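Local coordinates for protein GCN5-related N-acetyltransferase (Brucella melitensis biovar Abortus 2308, PDB 3TCV) that probably transfers an acyl group, typically acetyl from acetyl-CoA, to an amine acceptor, as GCN5-related N-acetyltransferases do, perhaps a protein N-terminus, at residues M152-V155 with F156-G160; K237-Q240 with E241-L245. All blocks are in the same frame, centred on the assembly; numbering follows the deposited sequence.

Interaction 1 (M152-V155 with F156-G160); sequences MQYV and FDVLG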
ATOM      1  N   MET B 152       1.370  18.792  -6.158  1.00 18.39           N
ATOM      2  CA  MET B 152      -0.058  18.484  -6.158  1.00 18.73           C
ATOM      3  C   MET B 152      -0.700  19.000  -7.447  1.00 18.91           C
ATOM      4  O   MET B 152      -1.506  18.318  -8.106  1.00 18.29           O
ATOM      5  CB  MET B 152      -0.749  19.083  -4.943  1.00 19.36           C
ATOM      6  CG  MET B 152      -2.152  18.520  -4.746  1.00 19.66           C
ATOM      7  SD  MET B 152      -2.735  18.621  -3.050  1.00 22.25           S
ATOM      8  CE  MET B 152      -2.885  20.363  -2.873  1.00 19.12           C
ATOM      9  N   GLN B 153      -0.305  20.210  -7.814  1.00 18.91           N
ATOM     10  CA  GLN B 153      -0.801  20.835  -9.038  1.00 19.63           C
ATOM     11  C   GLN B 153      -0.435  20.027 -10.285  1.00 19.76           C
ATOM     12  O   GLN B 153      -1.255  19.843 -11.187  1.00 19.60           O
ATOM     13  CB  GLN B 153      -0.204  22.223  -9.162  1.00 20.09           C
ATOM     14  CG  GLN B 153      -0.790  23.017 -10.308  1.00 20.89           C
ATOM     15  CD  GLN B 153      -0.402  24.465 -10.235  1.00 21.93           C
ATOM     16  OE1 GLN B 153      -1.270  25.349 -10.155  1.00 23.04           O
ATOM     17  NE2 GLN B 153       0.894  24.726 -10.231  1.00 21.89           N
ATOM     18  N   TYR B 154       0.809  19.560 -10.324  1.00 20.22           N
ATOM     19  CA  TYR B 154       1.318  18.785 -11.458  1.00 20.67           C
ATOM     20  C   TYR B 154       0.564  17.469 -11.595  1.00 20.46           C
ATOM     21  O   TYR B 154       0.127  17.099 -12.694  1.00 20.64           O
ATOM     22  CB  TYR B 154       2.797  18.541 -11.254  1.00 20.93           C
ATOM     23  CG  TYR B 154       3.451  17.656 -12.282  1.00 21.83           C
ATOM     24  CD1 TYR B 154       3.444  17.988 -13.641  1.00 22.62           C
ATOM     25  CD2 TYR B 154       4.123  16.493 -11.886  1.00 22.19           C
ATOM     26  CE1 TYR B 154       4.086  17.170 -14.579  1.00 22.95           C
ATOM     27  CE2 TYR B 154       4.753  15.678 -12.808  1.00 22.36           C
ATOM     28  CZ  TYR B 154       4.736  16.017 -14.146  1.00 22.76           C
ATOM     29  OH  TYR B 154       5.381  15.166 -15.018  1.00 23.42           O
ATOM     30  N   VAL B 155       0.392  16.812 -10.454  1.00 19.14           N
ATOM     31  CA  VAL B 155      -0.273  15.523 -10.363  1.00 19.44           C
ATOM     32  C   VAL B 155      -1.723  15.606 -10.865  1.00 19.15           C
ATOM     33  O   VAL B 155      -2.165  14.733 -11.616  1.00 19.29           O
ATOM     34  CB  VAL B 155      -0.135  14.979  -8.916  1.00 19.04           C
ATOM     35  CG1 VAL B 155      -1.182  13.940  -8.579  1.00 18.74           C
ATOM     36  CG2 VAL B 155       1.311  14.474  -8.701  1.00 18.72           C
ATOM     37  N   PHE B 156      -2.442  16.670 -10.505  1.00 19.09           N
ATOM     38  CA  PHE B 156      -3.852  16.779 -10.853  1.00 19.11           C
ATOM     39  C   PHE B 156      -4.095  17.525 -12.160  1.00 20.18           C
ATOM     40  O   PHE B 156      -4.749  16.996 -13.028  1.00 20.19           O
ATOM     41  CB  PHE B 156      -4.643  17.423  -9.718  1.00 18.76           C
ATOM     42  CG  PHE B 156      -4.821  16.520  -8.523  1.00 18.01           C
ATOM     43  CD1 PHE B 156      -5.448  15.288  -8.658  1.00 18.39           C
ATOM     44  CD2 PHE B 156      -4.387  16.895  -7.285  1.00 17.78           C
ATOM     45  CE1 PHE B 156      -5.628  14.440  -7.560  1.00 17.77           C
ATOM     46  CE2 PHE B 156      -4.542  16.057  -6.189  1.00 17.33           C
ATOM     47  CZ  PHE B 156      -5.171  14.838  -6.325  1.00 17.63           C
ATOM     48  N   ASP B 157      -3.561  18.732 -12.292  1.00 20.54           N
ATOM     49  CA  ASP B 157      -3.797  19.515 -13.507  1.00 21.69           C
ATOM     50  C   ASP B 157      -3.031  19.033 -14.725  1.00 22.08           C
ATOM     51  O   ASP B 157      -3.500  19.251 -15.854  1.00 23.30           O
ATOM     52  CB  ASP B 157      -3.459  20.996 -13.293  1.00 22.18           C
ATOM     53  CG  ASP B 157      -4.449  21.708 -12.406  1.00 21.95           C
ATOM     54  OD1 ASP B 157      -5.579  21.221 -12.188  1.00 22.33           O
ATOM     55  OD2 ASP B 157      -4.079  22.793 -11.924  1.00 23.02           O
ATOM     56  N   VAL B 158      -1.853  18.447 -14.548  1.00 21.55           N
ATOM     57  CA  VAL B 158      -1.069  18.007 -15.717  1.00 22.06           C
ATOM     58  C   VAL B 158      -1.208  16.501 -15.948  1.00 21.93           C
ATOM     59  O   VAL B 158      -1.586  16.084 -17.029  1.00 22.37           O
ATOM     60  CB  VAL B 158       0.409  18.431 -15.632  1.00 22.39           C
ATOM     61  CG1 VAL B 158       1.204  17.898 -16.822  1.00 22.51           C
ATOM     62  CG2 VAL B 158       0.498  19.949 -15.572  1.00 22.03           C
ATOM     63  N   LEU B 159      -0.881  15.691 -14.955  1.00 21.43           N
ATOM     64  CA  LEU B 159      -0.949  14.225 -15.108  1.00 21.05           C
ATOM     65  C   LEU B 159      -2.371  13.649 -15.097  1.00 20.79           C
ATOM     66  O   LEU B 159      -2.621  12.589 -15.670  1.00 20.61           O
ATOM     67  CB  LEU B 159      -0.076  13.552 -14.054  1.00 21.14           C
ATOM     68  CG  LEU B 159       1.438  13.819 -14.063  1.00 21.52           C
ATOM     69  CD1 LEU B 159       2.094  12.979 -12.969  1.00 20.87           C
ATOM     70  CD2 LEU B 159       2.061  13.514 -15.421  1.00 22.17           C
ATOM     71  N   GLY B 160      -3.305  14.347 -14.467  1.00 20.45           N
ATOM     72  CA  GLY B 160      -4.708  13.926 -14.413  1.00 20.20           C
ATOM     73  C   GLY B 160      -4.925  12.712 -13.527  1.00 19.63           C
ATOM     74  O   GLY B 160      -5.785  11.879 -13.802  1.00 19.37           O
TER
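Phe156 N bonds to Met152 O at 3.1 Å, the regular bond of an alpha-helical turn. The same two residues also meet through their side chains. Met152 CG lies 3.7 Å from Phe156 CE2. Beyond this, the Phe156 ring stacks with Trp213 of helix 213-224. Asp157 follows, and its backbone bonds to Gln153, with Asp157 N 2.8 Å from Gln153 O. Its carboxylate passes beside the aliphatic part of Gln153, with OD2 near CG. The charged end is turned to helix 213-224, where Lys217 forms a salt bridge and Trp213 donates a hydrogen bond. These residues lie in the last part of helix 142-158, the crossover helix between strands 126-134 and 163-169 in a beta-alpha-beta unit of the GNAT domain. The turn over residues 156-158 is of the wider pi type, and Tyr154 O takes two donors. Val158 N comes from above the carbonyl plane with a bent bond of 136°. Leu159 N lies 2.8 Å from Tyr154 O, nearly in line with the C=O, in a straighter bond. Tyr154 CG is anti to the backbone N (chi1 175°), which carries the ring along the helix to the Val158 and Leu159 side chains. Val158 CB approaches Tyr154 CD1 obliquely at 3.7 Å. Leu159 CG sits over one ring face of Tyr154 in a CH-pi contact, 4.1 Å from the centroid. Leu159 CD2 reaches on to Tyr154 OH, which is hydrogen-bonded to Glu35 N. Gly160 then leaves helical geometry with a positive phi.

Interaction 2 (K237-Q240 with E241-L245); sequences KTLQ and EFRDL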
ATOM      1  N   LYS B 237      -3.296  35.159   7.384  1.00 28.62           N
ATOM      2  CA  LYS B 237      -4.204  34.057   7.702  1.00 27.02           C
ATOM      3  C   LYS B 237      -3.499  32.741   7.403  1.00 24.94           C
ATOM      4  O   LYS B 237      -2.574  32.680   6.585  1.00 24.01           O
ATOM      5  CB  LYS B 237      -5.482  34.147   6.891  1.00 27.51           C
ATOM      6  CG  LYS B 237      -6.403  35.306   7.274  1.00 29.55           C
ATOM      7  CD  LYS B 237      -7.753  35.211   6.579  1.00 30.07           C
ATOM      8  CE  LYS B 237      -7.690  35.502   5.076  1.00 30.80           C
ATOM      9  NZ  LYS B 237      -7.725  36.955   4.659  1.00 33.22           N
ATOM     10  N   THR B 238      -3.925  31.693   8.091  1.00 23.52           N
ATOM     11  CA  THR B 238      -3.298  30.378   7.933  1.00 21.97           C
ATOM     12  C   THR B 238      -3.949  29.595   6.780  1.00 20.65           C
ATOM     13  O   THR B 238      -5.058  29.916   6.332  1.00 20.35           O
ATOM     14  CB  THR B 238      -3.445  29.526   9.202  1.00 22.04           C
ATOM     15  OG1 THR B 238      -4.820  29.209   9.387  1.00 21.54           O
ATOM     16  CG2 THR B 238      -2.929  30.234  10.450  1.00 23.16           C
ATOM     17  N   LEU B 239      -3.264  28.562   6.323  1.00 19.39           N
ATOM     18  CA  LEU B 239      -3.768  27.695   5.253  1.00 18.42           C
ATOM     19  C   LEU B 239      -5.076  27.009   5.658  1.00 18.26           C
ATOM     20  O   LEU B 239      -6.011  26.969   4.871  1.00 18.24           O
ATOM     21  CB  LEU B 239      -2.703  26.668   4.785  1.00 17.94           C
ATOM     22  CG  LEU B 239      -3.066  25.780   3.593  1.00 17.85           C
ATOM     23  CD1 LEU B 239      -3.572  26.571   2.378  1.00 18.26           C
ATOM     24  CD2 LEU B 239      -1.944  24.835   3.166  1.00 17.50           C
ATOM     25  N   GLN B 240      -5.173  26.535   6.899  1.00 18.31           N
ATOM     26  CA  GLN B 240      -6.426  25.973   7.399  1.00 18.36           C
ATOM     27  C   GLN B 240      -7.559  27.004   7.402  1.00 18.19           C
ATOM     28  O   GLN B 240      -8.710  26.679   7.098  1.00 17.72           O
ATOM     29  CB  GLN B 240      -6.260  25.378   8.804  1.00 19.38           C
ATOM     30  CG  GLN B 240      -7.510  24.752   9.401  1.00 20.15           C
ATOM     31  CD  GLN B 240      -7.934  23.456   8.738  1.00 20.73           C
ATOM     32  OE1 GLN B 240      -7.203  22.472   8.778  1.00 22.21           O
ATOM     33  NE2 GLN B 240      -9.108  23.447   8.119  1.00 20.68           N
ATOM     34  N   GLU B 241      -7.231  28.245   7.740  1.00 18.25           N
ATOM     35  CA  GLU B 241      -8.224  29.320   7.702  1.00 18.45           C
ATOM     36  C   GLU B 241      -8.774  29.533   6.285  1.00 18.27           C
ATOM     37  O   GLU B 241      -9.974  29.623   6.106  1.00 18.38           O
ATOM     38  CB  GLU B 241      -7.664  30.608   8.304  1.00 19.03           C
ATOM     39  CG  GLU B 241      -7.603  30.542   9.820  1.00 19.64           C
ATOM     40  CD  GLU B 241      -6.750  31.623  10.473  1.00 20.64           C
ATOM     41  OE1 GLU B 241      -6.017  32.358   9.779  1.00 20.69           O
ATOM     42  OE2 GLU B 241      -6.807  31.726  11.712  1.00 21.57           O
ATOM     43  N   PHE B 242      -7.908  29.590   5.282  1.00 18.12           N
ATOM     44  CA  PHE B 242      -8.372  29.738   3.895  1.00 18.55           C
ATOM     45  C   PHE B 242      -9.217  28.539   3.432  1.00 18.41           C
ATOM     46  O   PHE B 242     -10.216  28.693   2.742  1.00 18.85           O
ATOM     47  CB  PHE B 242      -7.192  29.957   2.948  1.00 18.83           C
ATOM     48  CG  PHE B 242      -6.707  31.384   2.904  1.00 19.90           C
ATOM     49  CD1 PHE B 242      -7.502  32.382   2.323  1.00 21.30           C
ATOM     50  CD2 PHE B 242      -5.466  31.744   3.422  1.00 20.23           C
ATOM     51  CE1 PHE B 242      -7.069  33.719   2.284  1.00 22.65           C
ATOM     52  CE2 PHE B 242      -5.041  33.071   3.374  1.00 21.43           C
ATOM     53  CZ  PHE B 242      -5.828  34.040   2.787  1.00 22.58           C
ATOM     54  N   ARG B 243      -8.819  27.337   3.833  1.00 17.99           N
ATOM     55  CA  ARG B 243      -9.587  26.158   3.479  1.00 18.22           C
ATOM     56  C   ARG B 243     -10.970  26.216   4.133  1.00 18.41           C
ATOM     57  O   ARG B 243     -11.983  25.871   3.515  1.00 18.64           O
ATOM     58  CB  ARG B 243      -8.803  24.869   3.863  1.00 18.26           C
ATOM     59  CG  ARG B 243      -7.571  24.614   2.985  1.00 18.14           C
ATOM     60  CD  ARG B 243      -6.649  23.502   3.499  1.00 18.50           C
ATOM     61  NE  ARG B 243      -7.477  22.404   4.011  1.00 19.36           N
ATOM     62  CZ  ARG B 243      -7.404  21.890   5.237  1.00 19.80           C
ATOM     63  NH1 ARG B 243      -8.285  20.960   5.583  1.00 20.66           N
ATOM     64  NH2 ARG B 243      -6.449  22.266   6.099  1.00 19.72           N
ATOM     65  N   ASP B 244     -11.022  26.666   5.387  1.00 18.33           N
ATOM     66  CA  ASP B 244     -12.297  26.836   6.076  1.00 18.90           C
ATOM     67  C   ASP B 244     -13.197  27.829   5.344  1.00 19.55           C
ATOM     68  O   ASP B 244     -14.412  27.662   5.302  1.00 20.22           O
ATOM     69  CB  ASP B 244     -12.076  27.402   7.483  1.00 18.89           C
ATOM     70  CG  ASP B 244     -11.702  26.354   8.516  1.00 19.07           C
ATOM     71  OD1 ASP B 244     -11.565  25.154   8.177  1.00 19.21           O
ATOM     72  OD2 ASP B 244     -11.599  26.784   9.697  1.00 19.18           O
ATOM     73  N   LEU B 245     -12.595  28.886   4.822  1.00 20.07           N
ATOM     74  CA  LEU B 245     -13.348  29.949   4.168  1.00 21.56           C
ATOM     75  C   LEU B 245     -13.980  29.511   2.849  1.00 23.01           C
ATOM     76  O   LEU B 245     -15.048  29.995   2.491  1.00 24.23           O
ATOM     77  CB  LEU B 245     -12.479  31.182   3.952  1.00 21.56           C
ATOM     78  CG  LEU B 245     -12.095  31.986   5.200  1.00 21.84           C
ATOM     79  CD1 LEU B 245     -10.982  32.977   4.870  1.00 22.42           C
ATOM     80  CD2 LEU B 245     -13.321  32.660   5.814  1.00 22.57           C
TER
HETATM   81  O   HOH W   1      -7.587  19.315   7.823  1.00 27.12           O
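Gln240 reaches forward along the helix to both Arg243 and Asp244. Its CG is anti to the backbone N, and a bend at chi2 (70°) turns the amide toward the next turn. The two ends of the amide then serve different partners. Gln240 OE1 accepts a weak, bent bond from Arg243 NH2 at 2.8 Å. A water bound to Arg243 NH1 also makes a weak bond to this oxygen. Gln240 NE2 lies over one face of the guanidinium, whose plane is turned 69° from the amide. Gln240 NE2 also donates to Asp244 OD1 at 3.0 Å. That acceptor lies near the amide plane, but the bond reaches the carboxylate from above its own plane. Glu241 turns back toward the start of the helix. Glu241 OE1 accepts from Thr238 N at 2.8 Å in a nearly straight bond of 168°. In return, Glu241 N donates to Thr238 OG1 at 3.1 Å. Lys237 lies just before this pair. Its chain bends at chi3 and chi4 and crosses the Phe242 side chain at about a right angle, with Lys237 CE 3.3 Å from Phe242 CZ. The Phe242 ring also packs on Ala222 and Trp223 of helix 213-224. The reciprocal bonds of Thr238, the N-cap, and Glu241 make a capping box, which ties up two backbone N-H groups at the start of helix 239-245.

How the interactions relate
Interaction 1 comes first along the chain, in the last part of helix 142-158 in the GNAT domain. Interaction 2 follows, at the start and along helix 239-245 near the C-terminus. Their centres are about 22 Å apart, and their nearest atoms are about 8 Å apart, so they do not touch. Helix 213-224 links them. Met152, Gln153, Phe156 and Asp157 meet it at Trp213, Lys217 and Tyr220. Phe242 and Arg243 pack on Leu216, Ala219, Ala222 and Trp223. The partly buried contact belongs to the beta-alpha-beta unit of the central sheet, whereas the capped terminal helix lies at the surface. Helix 213-224 thus joins the C-terminal segment to the acetyltransferase fold.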